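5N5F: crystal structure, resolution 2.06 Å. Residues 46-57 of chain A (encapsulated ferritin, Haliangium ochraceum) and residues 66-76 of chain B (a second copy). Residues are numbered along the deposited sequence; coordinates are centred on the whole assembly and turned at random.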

ATOM      1  N   SER A  46     -13.851 -16.785  18.956  1.00 58.32           N
ATOM      2  CA  SER A  46     -14.648 -17.915  19.411  1.00 61.02           C
ATOM      3  C   SER A  46     -14.155 -18.513  20.722  1.00 63.26           C
ATOM      4  O   SER A  46     -14.823 -19.399  21.266  1.00 61.73           O
ATOM      5  CB  SER A  46     -14.674 -19.014  18.336  1.00 60.89           C
ATOM      6  OG  SER A  46     -13.362 -19.439  18.006  1.00 58.34           O
ATOM      7  N   GLU A  47     -13.013 -18.060  21.239  1.00 61.89           N
ATOM      8  CA  GLU A  47     -12.467 -18.536  22.503  1.00 63.32           C
ATOM      9  C   GLU A  47     -12.648 -17.472  23.577  1.00 61.82           C
ATOM     10  O   GLU A  47     -12.208 -16.333  23.376  1.00 60.66           O
ATOM     11  CB  GLU A  47     -10.980 -18.870  22.342  1.00 62.98           C
ATOM     12  CG  GLU A  47     -10.442 -19.857  23.369  1.00 69.30           C
ATOM     13  CD  GLU A  47     -10.104 -19.207  24.695  1.00 61.33           C
ATOM     14  OE1 GLU A  47      -9.565 -18.081  24.691  1.00 55.88           O
ATOM     15  OE2 GLU A  47     -10.376 -19.825  25.746  1.00 66.90           O
ATOM     16  N   PRO A  48     -13.269 -17.787  24.723  1.00 65.97           N
ATOM     17  CA  PRO A  48     -13.548 -16.720  25.705  1.00 64.38           C
ATOM     18  C   PRO A  48     -12.299 -16.080  26.286  1.00 61.44           C
ATOM     19  O   PRO A  48     -12.297 -14.873  26.559  1.00 58.32           O
ATOM     20  CB  PRO A  48     -14.367 -17.439  26.790  1.00 60.92           C
ATOM     21  CG  PRO A  48     -14.790 -18.738  26.190  1.00 70.42           C
ATOM     22  CD  PRO A  48     -13.739 -19.099  25.197  1.00 71.08           C
ATOM     23  N   GLY A  49     -11.240 -16.862  26.505  1.00 56.86           N
ATOM     24  CA  GLY A  49     -10.028 -16.308  27.088  1.00 53.68           C
ATOM     25  C   GLY A  49      -9.452 -15.170  26.267  1.00 51.37           C
ATOM     26  O   GLY A  49      -9.103 -14.114  26.802  1.00 48.89           O
ATOM     27  N   LEU A  50      -9.338 -15.370  24.953  1.00 48.09           N
ATOM     28  CA  LEU A  50      -8.820 -14.317  24.087  1.00 47.09           C
ATOM     29  C   LEU A  50      -9.759 -13.117  24.065  1.00 43.88           C
ATOM     30  O   LEU A  50      -9.307 -11.968  24.012  1.00 41.15           O
ATOM     31  CB  LEU A  50      -8.601 -14.865  22.676  1.00 47.30           C
ATOM     32  CG  LEU A  50      -8.174 -13.885  21.576  1.00 44.93           C
ATOM     33  CD1 LEU A  50      -6.905 -13.147  21.968  1.00 39.66           C
ATOM     34  CD2 LEU A  50      -7.972 -14.619  20.254  1.00 39.62           C
ATOM     35  N   HIS A  51     -11.070 -13.368  24.127  1.00 45.77           N
ATOM     36  CA  HIS A  51     -12.053 -12.289  24.098  1.00 51.20           C
ATOM     37  C   HIS A  51     -11.837 -11.311  25.249  1.00 47.61           C
ATOM     38  O   HIS A  51     -11.795 -10.093  25.045  1.00 44.08           O
ATOM     39  CB  HIS A  51     -13.462 -12.883  24.151  1.00 53.04           C
ATOM     40  CG  HIS A  51     -14.554 -11.869  24.023  1.00 49.32           C
ATOM     41  ND1 HIS A  51     -14.868 -10.979  25.028  1.00 53.63           N
ATOM     42  CD2 HIS A  51     -15.417 -11.612  23.011  1.00 50.34           C
ATOM     43  CE1 HIS A  51     -15.870 -10.213  24.637  1.00 55.70           C
ATOM     44  NE2 HIS A  51     -16.221 -10.576  23.418  1.00 59.29           N
ATOM     45  N   ASP A  52     -11.697 -11.831  26.471  1.00 45.66           N
ATOM     46  CA  ASP A  52     -11.537 -10.960  27.632  1.00 49.78           C
ATOM     47  C   ASP A  52     -10.257 -10.137  27.537  1.00 46.94           C
ATOM     48  O   ASP A  52     -10.222  -8.980  27.970  1.00 44.16           O
ATOM     49  CB  ASP A  52     -11.542 -11.790  28.916  1.00 47.03           C
ATOM     50  CG  ASP A  52     -12.905 -12.381  29.226  1.00 52.52           C
ATOM     51  OD1 ASP A  52     -13.719 -12.537  28.289  1.00 54.23           O
ATOM     52  OD2 ASP A  52     -13.162 -12.692  30.408  1.00 57.49           O
ATOM     53  N   VAL A  53      -9.194 -10.717  26.977  1.00 41.82           N
ATOM     54  CA  VAL A  53      -7.935  -9.987  26.862  1.00 43.10           C
ATOM     55  C   VAL A  53      -8.061  -8.863  25.840  1.00 40.28           C
ATOM     56  O   VAL A  53      -7.530  -7.764  26.037  1.00 38.53           O
ATOM     57  CB  VAL A  53      -6.791 -10.953  26.504  1.00 38.10           C
ATOM     58  CG1 VAL A  53      -5.486 -10.194  26.291  1.00 36.11           C
ATOM     59  CG2 VAL A  53      -6.622 -11.999  27.597  1.00 45.77           C
ATOM     60  N   LEU A  54      -8.764  -9.116  24.735  1.00 36.61           N
ATOM     61  CA  LEU A  54      -8.912  -8.095  23.701  1.00 38.44           C
ATOM     62  C   LEU A  54      -9.739  -6.913  24.196  1.00 39.56           C
ATOM     63  O   LEU A  54      -9.406  -5.754  23.913  1.00 36.74           O
ATOM     64  CB  LEU A  54      -9.545  -8.707  22.454  1.00 29.25           C
ATOM     65  CG  LEU A  54      -8.657  -9.666  21.649  1.00 37.71           C
ATOM     66  CD1 LEU A  54      -9.478 -10.417  20.616  1.00 37.34           C
ATOM     67  CD2 LEU A  54      -7.520  -8.915  20.973  1.00 36.02           C
ATOM     68  N   ILE A  55     -10.825  -7.180  24.925  1.00 39.68           N
ATOM     69  CA  ILE A  55     -11.665  -6.091  25.416  1.00 40.92           C
ATOM     70  C   ILE A  55     -10.916  -5.274  26.462  1.00 41.79           C
ATOM     71  O   ILE A  55     -11.035  -4.043  26.512  1.00 36.30           O
ATOM     72  CB  ILE A  55     -12.990  -6.642  25.975  1.00 47.41           C
ATOM     73  CG1 ILE A  55     -13.771  -7.389  24.888  1.00 43.64           C
ATOM     74  CG2 ILE A  55     -13.841  -5.512  26.569  1.00 48.67           C
ATOM     75  CD1 ILE A  55     -14.280  -6.513  23.756  1.00 46.98           C
ATOM     76  N   HIS A  56     -10.143  -5.944  27.321  1.00 40.40           N
ATOM     77  CA  HIS A  56      -9.404  -5.232  28.357  1.00 42.84           C
ATOM     78  C   HIS A  56      -8.369  -4.298  27.746  1.00 41.67           C
ATOM     79  O   HIS A  56      -8.247  -3.137  28.152  1.00 40.96           O
ATOM     80  CB  HIS A  56      -8.734  -6.229  29.300  1.00 46.64           C
ATOM     81  CG  HIS A  56      -7.886  -5.588  30.354  1.00 49.28           C
ATOM     82  ND1 HIS A  56      -6.540  -5.346  30.182  1.00 51.70           N
ATOM     83  CD2 HIS A  56      -8.192  -5.140  31.595  1.00 46.79           C
ATOM     84  CE1 HIS A  56      -6.053  -4.778  31.271  1.00 50.31           C
ATOM     85  NE2 HIS A  56      -7.036  -4.643  32.144  1.00 50.85           N
ATOM     86  N   ASN A  57      -7.607  -4.789  26.767  1.00 40.11           N
ATOM     87  CA  ASN A  57      -6.603  -3.944  26.136  1.00 41.30           C
ATOM     88  C   ASN A  57      -7.245  -2.906  25.222  1.00 37.95           C
ATOM     89  O   ASN A  57      -6.733  -1.787  25.109  1.00 39.23           O
ATOM     90  CB  ASN A  57      -5.599  -4.812  25.376  1.00 42.31           C
ATOM     91  CG  ASN A  57      -4.844  -5.762  26.294  1.00 48.22           C
ATOM     92  OD1 ASN A  57      -4.847  -5.596  27.516  1.00 49.17           O
ATOM     93  ND2 ASN A  57      -4.187  -6.757  25.711  1.00 46.12           N
TER
ATOM     94  N   MET B  66       2.862  -8.947  25.842  1.00 33.40           N
ATOM     95  CA  MET B  66       3.228 -10.120  26.627  1.00 33.97           C
ATOM     96  C   MET B  66       2.001 -10.842  27.168  1.00 34.20           C
ATOM     97  O   MET B  66       2.047 -12.060  27.380  1.00 36.95           O
ATOM     98  CB  MET B  66       4.164  -9.713  27.764  1.00 34.29           C
ATOM     99  CG  MET B  66       5.474  -9.086  27.284  1.00 35.70           C
ATOM    100  SD  MET B  66       6.448 -10.157  26.192  1.00 38.26           S
ATOM    101  CE  MET B  66       5.913  -9.619  24.568  1.00 42.26           C
ATOM    102  N   MET B  67       0.900 -10.121  27.394  1.00 34.70           N
ATOM    103  CA  MET B  67      -0.365 -10.783  27.695  1.00 34.14           C
ATOM    104  C   MET B  67      -0.811 -11.642  26.520  1.00 36.70           C
ATOM    105  O   MET B  67      -1.173 -12.814  26.689  1.00 32.33           O
ATOM    106  CB  MET B  67      -1.441  -9.749  28.029  1.00 34.32           C
ATOM    107  CG  MET B  67      -1.263  -9.061  29.371  1.00 38.08           C
ATOM    108  SD  MET B  67      -2.312  -7.599  29.566  1.00 44.02           S
ATOM    109  CE  MET B  67      -3.937  -8.329  29.431  1.00 47.12           C
ATOM    110  N   THR B  68      -0.787 -11.069  25.313  1.00 30.18           N
ATOM    111  CA  THR B  68      -1.167 -11.819  24.122  1.00 30.81           C
ATOM    112  C   THR B  68      -0.230 -12.999  23.894  1.00 31.65           C
ATOM    113  O   THR B  68      -0.673 -14.094  23.529  1.00 29.92           O
ATOM    114  CB  THR B  68      -1.164 -10.898  22.902  1.00 34.49           C
ATOM    115  OG1 THR B  68      -2.006  -9.757  23.146  1.00 31.90           O
ATOM    116  CG2 THR B  68      -1.663 -11.639  21.675  1.00 29.64           C
ATOM    117  N   LEU B  69       1.073 -12.795  24.097  1.00 29.95           N
ATOM    118  CA  LEU B  69       2.033 -13.864  23.850  1.00 31.97           C
ATOM    119  C   LEU B  69       1.798 -15.032  24.796  1.00 32.60           C
ATOM    120  O   LEU B  69       1.896 -16.196  24.392  1.00 31.95           O
ATOM    121  CB  LEU B  69       3.460 -13.329  23.986  1.00 32.06           C
ATOM    122  CG  LEU B  69       4.605 -14.327  23.774  1.00 33.62           C
ATOM    123  CD1 LEU B  69       4.531 -15.021  22.410  1.00 29.14           C
ATOM    124  CD2 LEU B  69       5.941 -13.618  23.931  1.00 33.88           C
ATOM    125  N   GLU B  70       1.468 -14.744  26.058  1.00 34.86           N
ATOM    126  CA  GLU B  70       1.166 -15.813  27.000  1.00 36.08           C
ATOM    127  C   GLU B  70      -0.065 -16.597  26.565  1.00 39.64           C
ATOM    128  O   GLU B  70      -0.122 -17.820  26.736  1.00 38.50           O
ATOM    129  CB  GLU B  70       0.974 -15.242  28.405  1.00 41.25           C
ATOM    130  CG  GLU B  70       0.534 -16.268  29.457  1.00 39.39           C
ATOM    131  CD  GLU B  70       1.539 -17.387  29.671  1.00 44.67           C
ATOM    132  OE1 GLU B  70       2.639 -17.332  29.082  1.00 45.14           O
ATOM    133  OE2 GLU B  70       1.227 -18.328  30.436  1.00 45.23           O
ATOM    134  N   TRP B  71      -1.067 -15.915  26.006  1.00 34.82           N
ATOM    135  CA  TRP B  71      -2.215 -16.637  25.471  1.00 35.40           C
ATOM    136  C   TRP B  71      -1.788 -17.566  24.341  1.00 39.94           C
ATOM    137  O   TRP B  71      -2.206 -18.728  24.287  1.00 36.16           O
ATOM    138  CB  TRP B  71      -3.280 -15.659  24.986  1.00 35.19           C
ATOM    139  CG  TRP B  71      -4.536 -16.339  24.547  1.00 37.70           C
ATOM    140  CD1 TRP B  71      -5.665 -16.531  25.289  1.00 39.48           C
ATOM    141  CD2 TRP B  71      -4.793 -16.927  23.266  1.00 39.57           C
ATOM    142  NE1 TRP B  71      -6.609 -17.198  24.548  1.00 41.41           N
ATOM    143  CE2 TRP B  71      -6.097 -17.457  23.304  1.00 41.21           C
ATOM    144  CE3 TRP B  71      -4.047 -17.056  22.090  1.00 37.18           C
ATOM    145  CZ2 TRP B  71      -6.672 -18.102  22.212  1.00 41.48           C
ATOM    146  CZ3 TRP B  71      -4.619 -17.699  21.008  1.00 37.31           C
ATOM    147  CH2 TRP B  71      -5.919 -18.214  21.076  1.00 38.57           C
ATOM    148  N   ILE B  72      -0.942 -17.070  23.436  1.00 36.03           N
ATOM    149  CA  ILE B  72      -0.420 -17.908  22.360  1.00 36.65           C
ATOM    150  C   ILE B  72       0.335 -19.102  22.932  1.00 33.99           C
ATOM    151  O   ILE B  72       0.176 -20.236  22.465  1.00 38.27           O
ATOM    152  CB  ILE B  72       0.469 -17.067  21.426  1.00 32.41           C
ATOM    153  CG1 ILE B  72      -0.380 -16.022  20.697  1.00 30.89           C
ATOM    154  CG2 ILE B  72       1.211 -17.954  20.426  1.00 31.92           C
ATOM    155  CD1 ILE B  72       0.423 -15.029  19.907  1.00 29.53           C
ATOM    156  N   ARG B  73       1.171 -18.868  23.947  1.00 36.60           N
ATOM    157  CA  ARG B  73       2.010 -19.943  24.471  1.00 37.58           C
ATOM    158  C   ARG B  73       1.170 -21.073  25.049  1.00 43.19           C
ATOM    159  O   ARG B  73       1.538 -22.249  24.940  1.00 37.71           O
ATOM    160  CB  ARG B  73       2.963 -19.408  25.538  1.00 35.42           C
ATOM    161  CG  ARG B  73       3.982 -20.445  26.018  1.00 41.42           C
ATOM    162  CD  ARG B  73       4.574 -20.075  27.366  1.00 41.24           C
ATOM    163  NE  ARG B  73       3.585 -20.173  28.435  1.00 41.92           N
ATOM    164  CZ  ARG B  73       3.299 -21.290  29.100  1.00 40.91           C
ATOM    165  NH1 ARG B  73       3.919 -22.426  28.814  1.00 40.61           N
ATOM    166  NH2 ARG B  73       2.379 -21.269  30.054  1.00 47.03           N
ATOM    167  N   ARG B  74       0.050 -20.738  25.689  1.00 36.93           N
ATOM    168  CA  ARG B  74      -0.777 -21.755  26.321  1.00 44.41           C
ATOM    169  C   ARG B  74      -1.500 -22.647  25.320  1.00 45.46           C
ATOM    170  O   ARG B  74      -2.002 -23.705  25.715  1.00 40.31           O
ATOM    171  CB  ARG B  74      -1.790 -21.086  27.252  1.00 41.54           C
ATOM    172  CG  ARG B  74      -1.147 -20.398  28.444  1.00 38.76           C
ATOM    173  CD  ARG B  74      -2.169 -19.640  29.280  1.00 42.09           C
ATOM    174  NE  ARG B  74      -1.533 -18.940  30.392  1.00 42.51           N
ATOM    175  CZ  ARG B  74      -2.190 -18.385  31.405  1.00 41.54           C
ATOM    176  NH1 ARG B  74      -3.514 -18.442  31.459  1.00 45.18           N
ATOM    177  NH2 ARG B  74      -1.516 -17.773  32.367  1.00 39.84           N
ATOM    178  N   ARG B  75      -1.553 -22.265  24.042  1.00 42.07           N
ATOM    179  CA  ARG B  75      -2.267 -23.038  23.032  1.00 40.37           C
ATOM    180  C   ARG B  75      -1.373 -23.443  21.865  1.00 40.26           C
ATOM    181  O   ARG B  75      -1.866 -24.037  20.898  1.00 44.35           O
ATOM    182  CB  ARG B  75      -3.472 -22.246  22.522  1.00 46.35           C
ATOM    183  CG  ARG B  75      -4.574 -22.095  23.553  1.00 48.12           C
ATOM    184  CD  ARG B  75      -5.582 -21.054  23.130  1.00 50.98           C
ATOM    185  NE  ARG B  75      -6.648 -20.906  24.116  1.00 53.96           N
ATOM    186  CZ  ARG B  75      -6.515 -20.265  25.273  1.00 53.70           C
ATOM    187  NH1 ARG B  75      -5.357 -19.707  25.604  1.00 46.21           N
ATOM    188  NH2 ARG B  75      -7.543 -20.185  26.106  1.00 58.06           N
ATOM    189  N   SER B  76      -0.076 -23.153  21.930  1.00 32.74           N
ATOM    190  CA  SER B  76       0.846 -23.472  20.842  1.00 32.18           C
ATOM    191  C   SER B  76       2.042 -24.228  21.402  1.00 35.01           C
ATOM    192  O   SER B  76       2.942 -23.611  22.000  1.00 32.99           O
ATOM    193  CB  SER B  76       1.312 -22.222  20.113  1.00 33.71           C
ATOM    194  OG  SER B  76       2.343 -22.560  19.200  1.00 36.28           O
TER

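Two antiparallel helices can be joined by little more than one side chain in every turn, with polar contacts added at one end of the row. The pairing of two copies of encapsulated ferritin illustrates the principle. The helices run at 174° to one another, their axes come no closer than 10.8 Å, and the two stretches together bury 414 Å². That spacing leaves room for large side chains, and chain B supplies them at positions 67, 71 and 75.

Met B67 opens the row. Its CA-to-CB bond points toward chain A, and the m, t, p rotamer carries the terminal methyl into a group of three residues. Met B67 CE lies 4.0 Å from Val A53 CG1, 4.0 Å from His A56 ND1 and 3.5 Å from Asn A57 OD1. A long, unbranched and flexible thioether suits such a mixed surface, since it can fill space without asking for a hydrogen bond. The polar neighbours partly satisfy each other instead: His A56 ND1 donates to Asn A57 OD1 at 3.2 Å.

Thr B68, set sideways, contributes some buried area but no close contact. Glu B70, out of reach of chain A, forms salt bridges with Arg B73 and Arg B74.

One turn after Met B67 comes Trp B71, which has the largest area covered by the opposite stretch. Leu A50 CD2 lies over one face of the indole, and Leu A50 CB sits 3.7 Å from Trp B71 CE2, giving the buried leucine a broad apolar surface. At the ring's edge, Trp B71 NE1 donates a hydrogen bond to Glu A47 OE1 over 3.1 Å, with an angle of 157°. Tryptophan suits the place because it buries a wide hydrocarbon surface while keeping one directed donor.

The acceptor is itself held in position. Glu A47 is the N-cap of its helix, and its OE1 also accepts from Leu A50 N at 2.7 Å, so a single oxygen serves both the cap and the interface. Gly A49 leaves the space beside this carboxylate free; a CB there would lie 2.7 Å from Glu A47 OE1, a clash.

Arg B75 completes the row from a more exposed position. Its extended side chain reaches back to the same carboxylate, and Arg B75 NH2 forms a salt bridge with Glu A47 OE2 at 2.9 Å, approached at the guanidinium edge. A charged pair thus closes the contact at its more exposed Arg B75 end.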